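PDB 1A76: flap endonuclease 1 from Methanocaldococcus jannaschii, which cleaves 5'-overhanging flaps and acts as a 5'-3' exonuclease on DNA during replication and repair, depending on magnesium ions. Local coordinates for residues G60-T65 with K303-L308. Sequence-based numbering, arbitrary orientation.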
loop_
_atom_site.group_PDB
_atom_site.type_symbol
_atom_site.label_atom_id
_atom_site.label_comp_id
_atom_site.label_asym_id
_atom_site.label_seq_id
_atom_site.Cartn_x
_atom_site.Cartn_y
_atom_site.Cartn_z
ATOM N N GLY A 60 -14.836 0.647 -0.686
ATOM C CA GLY A 60 -13.849 0.297 -1.690
ATOM C C GLY A 60 -13.399 -1.152 -1.579
ATOM O O GLY A 60 -13.231 -1.835 -2.586
ATOM N N VAL A 61 -13.203 -1.629 -0.354
ATOM C CA VAL A 61 -12.768 -3.001 -0.133
ATOM C C VAL A 61 -13.752 -3.995 -0.762
ATOM O O VAL A 61 -13.368 -4.914 -1.497
ATOM C CB VAL A 61 -12.650 -3.283 1.388
ATOM C CG1 VAL A 61 -12.443 -4.768 1.646
ATOM C CG2 VAL A 61 -11.505 -2.481 1.962
ATOM N N PHE A 62 -15.029 -3.794 -0.469
ATOM C CA PHE A 62 -16.095 -4.659 -0.959
ATOM C C PHE A 62 -16.275 -4.588 -2.467
ATOM O O PHE A 62 -16.019 -5.564 -3.169
ATOM C CB PHE A 62 -17.406 -4.292 -0.255
ATOM C CG PHE A 62 -18.556 -5.203 -0.586
ATOM C CD1 PHE A 62 -18.543 -6.540 -0.191
ATOM C CD2 PHE A 62 -19.660 -4.718 -1.289
ATOM C CE1 PHE A 62 -19.606 -7.382 -0.488
ATOM C CE2 PHE A 62 -20.739 -5.551 -1.595
ATOM C CZ PHE A 62 -20.712 -6.889 -1.193
ATOM N N TYR A 63 -16.708 -3.430 -2.959
ATOM C CA TYR A 63 -16.964 -3.219 -4.382
ATOM C C TYR A 63 -15.756 -3.296 -5.303
ATOM O O TYR A 63 -15.859 -3.849 -6.406
ATOM C CB TYR A 63 -17.682 -1.878 -4.597
ATOM C CG TYR A 63 -19.078 -1.875 -4.015
ATOM C CD1 TYR A 63 -20.082 -2.672 -4.567
ATOM C CD2 TYR A 63 -19.376 -1.141 -2.871
ATOM C CE1 TYR A 63 -21.343 -2.745 -3.995
ATOM C CE2 TYR A 63 -20.641 -1.205 -2.287
ATOM C CZ TYR A 63 -21.615 -2.011 -2.853
ATOM O OH TYR A 63 -22.847 -2.117 -2.265
ATOM N N LYS A 64 -14.625 -2.741 -4.867
ATOM C CA LYS A 64 -13.417 -2.774 -5.683
ATOM C C LYS A 64 -12.926 -4.203 -5.832
ATOM O O LYS A 64 -12.552 -4.618 -6.922
ATOM C CB LYS A 64 -12.300 -1.924 -5.064
ATOM C CG LYS A 64 -11.500 -1.109 -6.060
ATOM C CD LYS A 64 -12.397 -0.128 -6.809
ATOM C CE LYS A 64 -12.166 -0.214 -8.313
ATOM N NZ LYS A 64 -12.250 1.121 -8.980
ATOM N N THR A 65 -12.927 -4.957 -4.738
ATOM C CA THR A 65 -12.481 -6.346 -4.787
ATOM C C THR A 65 -13.372 -7.198 -5.710
ATOM O O THR A 65 -12.864 -8.029 -6.471
ATOM C CB THR A 65 -12.445 -6.981 -3.369
ATOM O OG1 THR A 65 -11.511 -6.275 -2.542
ATOM C CG2 THR A 65 -12.020 -8.445 -3.446
ATOM N N LYS A 303 -27.180 -8.086 -4.053
ATOM C CA LYS A 303 -26.823 -8.413 -5.418
ATOM C C LYS A 303 -25.337 -8.736 -5.547
ATOM O O LYS A 303 -24.952 -9.676 -6.244
ATOM C CB LYS A 303 -27.182 -7.246 -6.339
ATOM C CG LYS A 303 -26.930 -7.519 -7.805
ATOM C CD LYS A 303 -27.100 -6.255 -8.623
ATOM C CE LYS A 303 -28.134 -6.451 -9.711
ATOM N NZ LYS A 303 -27.700 -7.508 -10.673
ATOM N N HIS A 304 -24.501 -7.966 -4.867
ATOM C CA HIS A 304 -23.075 -8.202 -4.963
ATOM C C HIS A 304 -22.554 -9.407 -4.208
ATOM O O HIS A 304 -21.651 -10.079 -4.700
ATOM C CB HIS A 304 -22.313 -6.942 -4.570
ATOM C CG HIS A 304 -22.381 -5.877 -5.615
ATOM N ND1 HIS A 304 -21.437 -5.751 -6.612
ATOM C CD2 HIS A 304 -23.320 -4.936 -5.864
ATOM C CE1 HIS A 304 -21.793 -4.777 -7.428
ATOM N NE2 HIS A 304 -22.930 -4.266 -6.996
ATOM N N VAL A 305 -23.110 -9.698 -3.031
ATOM C CA VAL A 305 -22.640 -10.868 -2.279
ATOM C C VAL A 305 -23.049 -12.131 -3.036
ATOM O O VAL A 305 -22.369 -13.155 -2.963
ATOM C CB VAL A 305 -23.206 -10.912 -0.815
ATOM C CG1 VAL A 305 -22.796 -9.646 -0.061
ATOM C CG2 VAL A 305 -24.725 -11.053 -0.822
ATOM N N ASP A 306 -24.160 -12.057 -3.764
ATOM C CA ASP A 306 -24.621 -13.202 -4.554
ATOM C C ASP A 306 -23.664 -13.390 -5.735
ATOM O O ASP A 306 -23.304 -14.509 -6.099
ATOM C CB ASP A 306 -26.052 -12.964 -5.056
ATOM C CG ASP A 306 -27.100 -13.187 -3.964
ATOM O OD1 ASP A 306 -26.765 -13.794 -2.925
ATOM O OD2 ASP A 306 -28.258 -12.751 -4.142
ATOM N N LYS A 307 -23.231 -12.281 -6.323
ATOM C CA LYS A 307 -22.300 -12.341 -7.443
ATOM C C LYS A 307 -20.927 -12.794 -6.934
ATOM O O LYS A 307 -20.242 -13.571 -7.599
ATOM C CB LYS A 307 -22.169 -10.968 -8.109
ATOM C CG LYS A 307 -23.489 -10.347 -8.537
ATOM C CD LYS A 307 -23.306 -9.466 -9.764
ATOM C CE LYS A 307 -23.872 -8.080 -9.524
ATOM N NZ LYS A 307 -23.389 -7.542 -8.218
ATOM N N LEU A 308 -20.523 -12.310 -5.759
ATOM C CA LEU A 308 -19.222 -12.692 -5.198
ATOM C C LEU A 308 -19.185 -14.187 -4.932
ATOM O O LEU A 308 -18.211 -14.860 -5.241
ATOM C CB LEU A 308 -18.914 -11.930 -3.897
ATOM C CG LEU A 308 -17.708 -12.461 -3.088
ATOM C CD1 LEU A 308 -16.409 -12.317 -3.892
ATOM C CD2 LEU A 308 -17.600 -11.709 -1.763
#
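An aromatic helix-helix contact, in which Phe62 and Tyr63 meet His304 and Val305, joins the C-terminal helix 298-315 to helix 56-70 of the N-domain in this PIN-like nuclease fold. It lies away from the metal site and illustrates how rings can bridge two helices: the axes of segments 60-65 and 303-308 approach to 11.0 Å at 53°, and no hydrogen bond links the two segments. The contact is built on a T-shaped stack: the edge of Tyr63 is directed at a face of His304, with ring centroids 4.9 Å apart and planes at 88°. CE1 of Tyr63 leads that edge, offset toward the rim of the His304 ring. Phe62 works beside it, its CG anti to the backbone N (chi1 -175°), which carries the far end of the ring towards helix 298-315. There Phe62 CE2 lies 3.6 Å from His304 CB. Within helix 56-70 the two rings also support each other, Phe62 CD2 sitting over the centre of a Tyr63 face. Were His304 replaced by an alanine, CB would still meet Phe62, but the Tyr63 edge would probably lose the face it points at, opening a gap there. Met142 of helix 129-142 also touches Phe62, while Val301 touches both Phe62 and Tyr63. Both buried, Phe62 and Val305 meet where the CG1 methyl lies at the ring edge, 3.6 Å from Phe62 CZ.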